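Putative N-acetylmuramoyl-L-alanine amidase,autolysin cwp6 (Peptoclostridium difficile, PDB 5J72) probably cleaves the amide bond between N-acetylmuramic acid and L-alanine in peptidoglycan as a zinc-dependent autolysin held to the cell wall by CWB2 modules. Local coordinates at residues K573-G576 against I577-R580; I161-G164 against E165-A168; T172-P175 against L176-Y180; E52-D55 against S56-V60. All coordinates share one frame; numbering follows the deposited sequence. Where two conformers were deposited one is given.

Interaction 1 of 4, residues K573-G576 against I577-R580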
loop_
_atom_site.group_PDB
_atom_site.type_symbol
_atom_site.label_atom_id
_atom_site.label_comp_id
_atom_site.label_asym_id
_atom_site.label_seq_id
_atom_site.Cartn_x
_atom_site.Cartn_y
_atom_site.Cartn_z
ATOM N N LYS A 573 -9.480 -7.814 36.325
ATOM C CA LYS A 573 -8.886 -8.122 37.601
ATOM C C LYS A 573 -7.359 -8.172 37.504
ATOM O O LYS A 573 -6.781 -8.745 36.563
ATOM C CB LYS A 573 -9.423 -9.456 38.134
ATOM C CG LYS A 573 -8.752 -9.874 39.459
ATOM C CD LYS A 573 -9.502 -11.044 40.107
ATOM C CE LYS A 573 -9.723 -12.171 39.129
ATOM N NZ LYS A 573 -10.545 -13.258 39.724
ATOM N N ASN A 574 -6.702 -7.569 38.492
ATOM C CA ASN A 574 -5.261 -7.556 38.537
ATOM C C ASN A 574 -4.811 -8.836 39.239
ATOM O O ASN A 574 -4.863 -8.910 40.473
ATOM C CB ASN A 574 -4.780 -6.304 39.279
ATOM C CG ASN A 574 -3.304 -6.285 39.520
ATOM O OD1 ASN A 574 -2.605 -7.281 39.280
ATOM N ND2 ASN A 574 -2.719 -5.181 39.956
ATOM N N ARG A 575 -4.377 -9.863 38.470
ATOM C CA ARG A 575 -3.938 -11.098 39.095
ATOM C C ARG A 575 -2.484 -11.024 39.516
ATOM O O ARG A 575 -1.961 -11.964 40.113
ATOM C CB ARG A 575 -4.218 -12.284 38.167
ATOM C CG ARG A 575 -5.659 -12.237 37.586
ATOM C CD ARG A 575 -5.857 -13.269 36.449
ATOM N NE ARG A 575 -5.408 -14.599 36.866
ATOM C CZ ARG A 575 -6.226 -15.557 37.287
ATOM N NH1 ARG A 575 -7.541 -15.348 37.326
ATOM N NH2 ARG A 575 -5.738 -16.725 37.686
ATOM N N GLY A 576 -1.813 -9.913 39.224
ATOM C CA GLY A 576 -0.447 -9.732 39.685
ATOM C C GLY A 576 0.589 -10.340 38.775
ATOM O O GLY A 576 0.233 -10.938 37.769
ATOM N N ILE A 577 1.870 -10.167 39.134
ATOM C CA ILE A 577 2.982 -10.731 38.407
ATOM C C ILE A 577 3.278 -12.063 39.143
ATOM O O ILE A 577 3.134 -12.115 40.376
ATOM C CB ILE A 577 4.141 -9.736 38.375
ATOM C CG1 ILE A 577 4.599 -9.317 39.780
ATOM C CG2 ILE A 577 3.665 -8.478 37.626
ATOM C CD1 ILE A 577 5.965 -8.644 39.751
ATOM N N LYS A 578 3.663 -13.116 38.434
ATOM C CA LYS A 578 3.854 -14.422 39.056
ATOM C C LYS A 578 5.101 -15.149 38.627
ATOM O O LYS A 578 5.668 -14.855 37.565
ATOM C CB LYS A 578 2.710 -15.286 38.652
ATOM C CG LYS A 578 1.368 -14.829 39.071
ATOM C CD LYS A 578 0.386 -15.853 38.607
ATOM C CE LYS A 578 -0.892 -15.821 39.390
ATOM N NZ LYS A 578 -1.660 -14.596 39.117
ATOM N N THR A 579 5.601 -16.078 39.471
ATOM C CA THR A 579 6.705 -16.909 39.054
ATOM C C THR A 579 6.157 -18.339 39.182
ATOM O O THR A 579 5.159 -18.576 39.868
ATOM C CB THR A 579 7.990 -16.721 39.820
ATOM O OG1 THR A 579 7.787 -17.085 41.189
ATOM C CG2 THR A 579 8.492 -15.340 39.747
ATOM N N ARG A 580 6.781 -19.281 38.487
ATOM C CA ARG A 580 6.344 -20.662 38.521
ATOM C C ARG A 580 7.572 -21.509 38.222
ATOM O O ARG A 580 8.347 -21.206 37.314
ATOM C CB ARG A 580 5.220 -20.874 37.547
ATOM C CG ARG A 580 4.518 -22.178 37.805
ATOM C CD ARG A 580 3.740 -22.634 36.594
ATOM N NE ARG A 580 3.541 -24.083 36.646
ATOM C CZ ARG A 580 2.537 -24.707 36.048
ATOM N NH1 ARG A 580 1.637 -24.018 35.356
ATOM N NH2 ARG A 580 2.428 -26.029 36.129
#

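Interaction 2 of 4, residues I161-G164 against E165-A168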
loop_
_atom_site.group_PDB
_atom_site.type_symbol
_atom_site.label_atom_id
_atom_site.label_comp_id
_atom_site.label_asym_id
_atom_site.label_seq_id
_atom_site.Cartn_x
_atom_site.Cartn_y
_atom_site.Cartn_z
ATOM N N ILE A 161 -6.700 18.240 -12.073
ATOM C CA ILE A 161 -6.131 19.125 -11.057
ATOM C C ILE A 161 -6.991 19.015 -9.779
ATOM O O ILE A 161 -8.209 18.983 -9.877
ATOM C CB ILE A 161 -6.269 20.577 -11.616
ATOM C CG1 ILE A 161 -5.192 20.848 -12.728
ATOM C CG2 ILE A 161 -6.090 21.542 -10.432
ATOM C CD1 ILE A 161 -3.836 21.199 -12.137
ATOM N N VAL A 162 -6.352 18.959 -8.660
ATOM C CA VAL A 162 -7.006 18.852 -7.337
ATOM C C VAL A 162 -6.312 19.908 -6.513
ATOM O O VAL A 162 -5.168 20.221 -6.767
ATOM C CB VAL A 162 -6.703 17.433 -6.790
ATOM C CG1 VAL A 162 -6.878 17.387 -5.294
ATOM C CG2 VAL A 162 -7.613 16.407 -7.527
ATOM N N ASN A 163 -7.012 20.466 -5.539
ATOM C CA ASN A 163 -6.400 21.408 -4.617
ATOM C C ASN A 163 -5.423 20.660 -3.768
ATOM O O ASN A 163 -5.849 19.701 -3.096
ATOM C CB ASN A 163 -7.499 22.000 -3.725
ATOM C CG ASN A 163 -6.959 22.982 -2.696
ATOM O OD1 ASN A 163 -5.900 22.768 -2.095
ATOM N ND2 ASN A 163 -7.639 24.138 -2.482
ATOM N N GLY A 164 -4.147 21.077 -3.733
ATOM C CA GLY A 164 -3.118 20.324 -3.028
ATOM C C GLY A 164 -3.175 20.316 -1.513
ATOM O O GLY A 164 -2.582 19.434 -0.909
ATOM N N GLU A 165 -3.853 21.295 -0.886
ATOM C CA GLU A 165 -3.936 21.315 0.590
ATOM C C GLU A 165 -5.296 20.778 1.003
ATOM O O GLU A 165 -5.529 20.624 2.180
ATOM C CB GLU A 165 -3.678 22.747 1.151
ATOM C CG GLU A 165 -2.456 23.445 0.537
ATOM C CD GLU A 165 -1.101 22.844 0.948
ATOM O OE1 GLU A 165 -1.091 21.916 1.787
ATOM O OE2 GLU A 165 -0.042 23.305 0.430
ATOM N N LEU A 166 -6.209 20.506 0.065
ATOM C CA LEU A 166 -7.479 19.874 0.380
ATOM C C LEU A 166 -7.443 18.555 -0.362
ATOM O O LEU A 166 -8.453 18.150 -0.972
ATOM C CB LEU A 166 -8.781 20.534 -0.108
ATOM C CG LEU A 166 -9.118 21.919 0.364
ATOM C CD1 LEU A 166 -10.158 22.398 -0.658
ATOM C CD2 LEU A 166 -9.698 21.928 1.799
ATOM N N ALA A 167 -6.319 17.878 -0.336
ATOM C CA ALA A 167 -6.210 16.660 -1.114
ATOM C C ALA A 167 -7.293 15.608 -0.805
ATOM O O ALA A 167 -7.645 14.848 -1.705
ATOM C CB ALA A 167 -4.822 16.073 -0.908
ATOM N N ALA A 168 -7.849 15.563 0.436
ATOM C CA ALA A 168 -8.864 14.550 0.778
ATOM C C ALA A 168 -10.006 14.616 -0.183
ATOM O O ALA A 168 -10.740 13.639 -0.336
ATOM C CB ALA A 168 -9.380 14.752 2.195
#

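Interaction 3 of 4, residues T172-P175 against L176-Y180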
loop_
_atom_site.group_PDB
_atom_site.type_symbol
_atom_site.label_atom_id
_atom_site.label_comp_id
_atom_site.label_asym_id
_atom_site.label_seq_id
_atom_site.Cartn_x
_atom_site.Cartn_y
_atom_site.Cartn_z
ATOM N N THR A 172 -11.107 10.417 -4.797
ATOM C CA THR A 172 -11.772 9.461 -5.707
ATOM C C THR A 172 -11.375 9.836 -7.177
ATOM O O THR A 172 -11.912 9.248 -8.130
ATOM C CB THR A 172 -13.311 9.540 -5.561
ATOM O OG1 THR A 172 -13.686 10.897 -5.725
ATOM C CG2 THR A 172 -13.752 9.005 -4.149
ATOM N N ALA A 173 -10.440 10.766 -7.335
ATOM C CA ALA A 173 -9.967 11.224 -8.668
ATOM C C ALA A 173 -9.099 10.204 -9.366
ATOM O O ALA A 173 -9.089 10.229 -10.578
ATOM C CB ALA A 173 -9.157 12.493 -8.516
ATOM N N THR A 174 -8.391 9.256 -8.648
ATOM C CA THR A 174 -7.497 8.343 -9.381
ATOM C C THR A 174 -8.151 7.512 -10.412
ATOM O O THR A 174 -7.600 7.400 -11.498
ATOM C CB THR A 174 -6.632 7.461 -8.383
ATOM O OG1 THR A 174 -5.721 8.366 -7.770
ATOM C CG2 THR A 174 -5.883 6.379 -9.077
ATOM N N PRO A 175 -9.330 6.880 -10.174
ATOM C CA PRO A 175 -9.937 6.063 -11.234
ATOM C C PRO A 175 -10.316 6.872 -12.505
ATOM O O PRO A 175 -10.325 6.346 -13.609
ATOM C CB PRO A 175 -11.168 5.432 -10.530
ATOM C CG PRO A 175 -10.760 5.393 -9.097
ATOM C CD PRO A 175 -10.029 6.706 -8.884
ATOM N N LEU A 176 -10.658 8.150 -12.304
ATOM C CA LEU A 176 -10.983 8.985 -13.480
ATOM C C LEU A 176 -9.683 9.384 -14.196
ATOM O O LEU A 176 -9.623 9.337 -15.418
ATOM C CB LEU A 176 -11.689 10.240 -13.000
ATOM C CG LEU A 176 -12.082 11.209 -14.189
ATOM C CD1 LEU A 176 -12.978 10.447 -15.207
ATOM C CD2 LEU A 176 -12.902 12.376 -13.606
ATOM N N ALA A 177 -8.648 9.847 -13.435
ATOM C CA ALA A 177 -7.371 10.139 -14.086
ATOM C C ALA A 177 -6.874 8.917 -14.845
ATOM O O ALA A 177 -6.330 9.077 -15.945
ATOM C CB ALA A 177 -6.316 10.557 -13.045
ATOM N N SER A 178 -7.085 7.711 -14.300
ATOM C CA SER A 178 -6.643 6.495 -14.972
ATOM C C SER A 178 -7.477 6.234 -16.214
ATOM O O SER A 178 -6.948 5.755 -17.230
ATOM C CB SER A 178 -6.754 5.275 -14.051
ATOM O OG SER A 178 -6.171 5.580 -12.781
ATOM N N THR A 179 -8.787 6.541 -16.157
ATOM C CA THR A 179 -9.614 6.352 -17.338
ATOM C C THR A 179 -9.150 7.306 -18.465
ATOM O O THR A 179 -9.165 6.916 -19.641
ATOM C CB THR A 179 -11.095 6.675 -16.970
ATOM O OG1 THR A 179 -11.512 5.654 -16.029
ATOM C CG2 THR A 179 -12.003 6.637 -18.190
ATOM N N TYR A 180 -8.747 8.535 -18.097
ATOM C CA TYR A 180 -8.207 9.475 -19.087
ATOM C C TYR A 180 -6.727 9.164 -19.441
ATOM O O TYR A 180 -6.210 9.711 -20.421
ATOM C CB TYR A 180 -8.123 10.877 -18.493
ATOM C CG TYR A 180 -9.419 11.567 -18.118
ATOM C CD1 TYR A 180 -10.588 11.339 -18.834
ATOM C CD2 TYR A 180 -9.457 12.479 -17.082
ATOM C CE1 TYR A 180 -11.770 12.014 -18.517
ATOM C CE2 TYR A 180 -10.628 13.168 -16.761
ATOM C CZ TYR A 180 -11.769 12.929 -17.486
ATOM O OH TYR A 180 -12.866 13.660 -17.141
#

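Interaction 4 of 4, residues E52-D55 against S56-V60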
loop_
_atom_site.group_PDB
_atom_site.type_symbol
_atom_site.label_atom_id
_atom_site.label_comp_id
_atom_site.label_asym_id
_atom_site.label_seq_id
_atom_site.Cartn_x
_atom_site.Cartn_y
_atom_site.Cartn_z
ATOM N N GLU A 52 -8.669 -3.425 -34.260
ATOM C CA GLU A 52 -9.728 -2.590 -34.857
ATOM C C GLU A 52 -10.609 -1.984 -33.813
ATOM O O GLU A 52 -11.085 -0.879 -34.023
ATOM C CB GLU A 52 -10.548 -3.381 -35.874
ATOM C CG GLU A 52 -9.694 -3.545 -37.114
ATOM C CD GLU A 52 -10.457 -3.424 -38.404
ATOM O OE1 GLU A 52 -11.263 -4.344 -38.700
ATOM O OE2 GLU A 52 -10.241 -2.422 -39.131
ATOM N N LYS A 53 -10.803 -2.624 -32.688
ATOM C CA LYS A 53 -11.633 -1.980 -31.677
ATOM C C LYS A 53 -11.057 -0.607 -31.357
ATOM O O LYS A 53 -11.784 0.370 -31.317
ATOM C CB LYS A 53 -11.654 -2.830 -30.388
ATOM C CG LYS A 53 -12.472 -2.226 -29.248
ATOM C CD LYS A 53 -12.512 -3.172 -28.000
ATOM C CE LYS A 53 -13.946 -3.473 -27.546
ATOM N NZ LYS A 53 -14.026 -3.763 -26.077
ATOM N N THR A 54 -9.729 -0.517 -31.143
ATOM C CA THR A 54 -9.138 0.750 -30.756
ATOM C C THR A 54 -8.432 1.489 -31.897
ATOM O O THR A 54 -7.937 2.580 -31.644
ATOM C CB THR A 54 -8.123 0.501 -29.612
ATOM O OG1 THR A 54 -7.092 -0.368 -30.139
ATOM C CG2 THR A 54 -8.755 -0.187 -28.387
ATOM N N ASP A 55 -8.360 0.923 -33.117
ATOM C CA ASP A 55 -7.642 1.595 -34.214
ATOM C C ASP A 55 -6.146 1.896 -33.761
ATOM O O ASP A 55 -5.601 2.964 -34.022
ATOM C CB ASP A 55 -8.359 2.927 -34.561
ATOM C CG ASP A 55 -7.670 3.654 -35.694
ATOM O OD1 ASP A 55 -7.535 4.893 -35.603
ATOM O OD2 ASP A 55 -7.234 2.986 -36.657
ATOM N N SER A 56 -5.539 0.952 -33.074
ATOM C CA SER A 56 -4.168 1.113 -32.501
ATOM C C SER A 56 -3.363 -0.187 -32.687
ATOM O O SER A 56 -3.958 -1.237 -32.827
ATOM C CB SER A 56 -4.276 1.314 -30.993
ATOM O OG SER A 56 -4.186 2.695 -30.727
ATOM N N TYR A 57 -2.034 -0.099 -32.669
ATOM C CA TYR A 57 -1.204 -1.304 -32.751
ATOM C C TYR A 57 -0.841 -1.572 -31.261
ATOM O O TYR A 57 -0.298 -0.675 -30.584
ATOM C CB TYR A 57 0.014 -1.005 -33.642
ATOM C CG TYR A 57 -0.405 -0.904 -35.101
ATOM C CD1 TYR A 57 -0.840 0.308 -35.645
ATOM C CD2 TYR A 57 -0.385 -2.018 -35.923
ATOM C CE1 TYR A 57 -1.243 0.394 -36.975
ATOM C CE2 TYR A 57 -0.786 -1.944 -37.247
ATOM C CZ TYR A 57 -1.218 -0.742 -37.765
ATOM O OH TYR A 57 -1.662 -0.716 -39.067
ATOM N N GLU A 58 -1.127 -2.772 -30.766
ATOM C CA GLU A 58 -0.932 -3.062 -29.355
ATOM C C GLU A 58 -0.118 -4.319 -29.159
ATOM O O GLU A 58 -0.254 -5.276 -29.938
ATOM C CB GLU A 58 -2.325 -3.330 -28.685
ATOM C CG GLU A 58 -3.261 -2.105 -28.740
ATOM C CD GLU A 58 -4.684 -2.443 -28.249
ATOM O OE1 GLU A 58 -5.524 -1.523 -28.191
ATOM O OE2 GLU A 58 -4.960 -3.623 -27.944
ATOM N N GLY A 59 0.707 -4.348 -28.131
ATOM C CA GLY A 59 1.467 -5.558 -27.875
ATOM C C GLY A 59 2.245 -5.331 -26.614
ATOM O O GLY A 59 2.021 -4.366 -25.847
ATOM N N VAL A 60 3.228 -6.228 -26.394
ATOM C CA VAL A 60 4.003 -6.164 -25.173
ATOM C C VAL A 60 5.509 -6.126 -25.451
ATOM O O VAL A 60 5.938 -6.896 -26.297
ATOM C CB VAL A 60 3.659 -7.460 -24.390
ATOM C CG1 VAL A 60 4.559 -7.557 -23.122
ATOM C CG2 VAL A 60 2.127 -7.481 -24.006
#

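Interaction 1 of 4, residues K573-G576 against I577-R580
K578 reaches back along its own strand to R575, and its ammonium nitrogen NZ donates a hydrogen bond of 2.8 Å to the backbone carbonyl O of R575, passing 3.6 Å from CB of R575 on its way. The donor stands well above the carbonyl plane, 45° out of it. A bend at the last torsion of the lysine (chi4 69°), after a nearly straight run from CB to CE, turns NZ onto that oxygen, a span that suits a long, flexible residue. Within 573-576, N of G576 makes a weak bond of 2.7 Å to OD1 of N574.

Charge forms a second layer. NZ of K578 lies 4.4 Å from NE of R575, and E542 on the neighbouring strand reconciles the two cations: its OE1 makes a salt bridge with each. R575 also gives NH1 to the carbonyl of N539, and the bend in its chain at chi3 helps carry the guanidinium to these partners.

Backbone shape accounts for G576: its positive phi (85°) would press a side chain against the preceding carbonyl, which explains the glycine. Nonpolar contact is left to I577, whose branched side chain packs on A559 and K556 of helix 554-569.

Strand 574-578 is an outermost strand of the amidase domain's mixed sheet, paired in parallel with strand 541-544 and joined to it through helix 554-569, on which N574 also rests.

Interaction 2 of 4, residues I161-G164 against E165-A168
The side-chain oxygen OD1 of N163 takes the backbone N-H of E165 at 2.8 Å, with the donor in the carbonyl plane and an N-H...O angle of 149°. A second, weak bond of 3.1 Å comes to the same OD1 from N of L166, which also gives a 3.3 Å bond to the backbone O of N163, far above that carbonyl's plane. The amide group thus closes an Asx turn as the chain leaves strand 158-163. With CG anti to its own backbone N (chi1 179°), asparagine carries OD1 forward to the two N-H groups that follow.

Its other end is used as well: ND2 donates to the carbonyl of S216 in a neighbouring loop, which fixes the rotation of the amide. G164 supplies its carbonyl O to NH1 of R140.

Farther out, L166 lies obliquely across the asparagine, its CD1 3.6 Å from ND2 and 3.8 Å from CG of N163. CG1 of V162, itself buried, meets CA of A167 at 4.3 Å, and CB of A167 sits 4.0 Å from O of G164. The small alanine fits between this turn and helix 375-387, where it touches V375 and I378.

Chemically, one buried amide serves both roles at once, accepting from the turn and donating to the next loop, so that the backbone N-H groups of E165 and L166 are paired where the regular strand pattern stops.

Interaction 3 of 4, residues T172-P175 against L176-Y180
Helix 174-180, which belongs to the beta-alpha-beta unit between strands 158-163 and 184-187 of a CWB2 module, brings the side chain of T179 back onto the carbonyl of P175. N of A177 binds O of A173, one turn back, at 2.9 Å and almost straight (177°). P175 suits the first turn, where its missing N-H costs the helix no bond.

Hydroxyls add to the backbone pattern. T179 sets OG1 beside its backbone N (chi1 -67°), within range of the carbonyl one turn back. N of S178 binds O of T174; in one of the two deposited conformers of S178, OG also donates to that oxygen at 2.6 Å, from 41° above the carbonyl plane, so this second bond is not certain to be permanent.

Neighbouring helices and the sheet complete the setting: T172 and P175 meet helix 241-253, T174 and A177 touch P382 of helix 375-387, and the small A177 also rests on V160 of the sheet. CD1 of L176 lies over one face of the Y180 ring, offset toward its rim.

At P175 O two donors of T179 arrive from opposite faces of the carbonyl plane, N at 3.0 Å and OG1 at 2.8 Å.

Interaction 4 of 4, residues E52-D55 against S56-V60
OG1 of T54 donates a 2.8 Å hydrogen bond to OE1 of E58, reaching the carboxylate oxygen from 48° out of its plane. The two side chains approach from opposite directions, and the bond ties the loop to strand 56-63. T54 holds OG1 between its backbone N and carbonyl carbon (chi1 62°), and E58 stretches out beyond CG to meet it. The threonine methyl CG2 lies 3.5 Å from the same OE1 of E58, and CB of S56 is 3.4 Å from OG1 of T54, a small side chain beside the hydroxyl.

Beyond the pair, the other carboxylate oxygen, OE2 of E58, accepts from ND2 of N51. D55 has other partners: OD2 meets the hydroxyl of Y50 and OD1 makes a salt bridge with K23. Facing N51 together, D55 and S56 form a G1 beta bulge, with D55 at positive phi (56°).

This turn joins two antiparallel strands of the N-terminal domain. A carboxylate suits position 58 because it can accept from both T54 and N51, so one group bridges the loop and strand 42-51; these bonds would be expected to favour the ionised form of the glutamate.

Interactions 2 and 3 follow one another within one CWB2 module, their centres 14 Å apart: the turn of 161-168 leaves the strand and the helix of 172-180 carries the chain onward, and both abut helix 375-387 of another CWB2 range. Interaction 4 belongs to the N-terminal domain, its nearest atoms about 11 Å from those of interaction 3. The side chains of S56 and S178 lie about 8 and 11 Å from that of N6, a calcium-binding residue in a structure of this protein. Interaction 1 stands apart in the amidase domain, its centre 71 Å from that of interaction 4, with the R575 side chain about 13 Å from the zinc ion bound by H460, E477 and H530.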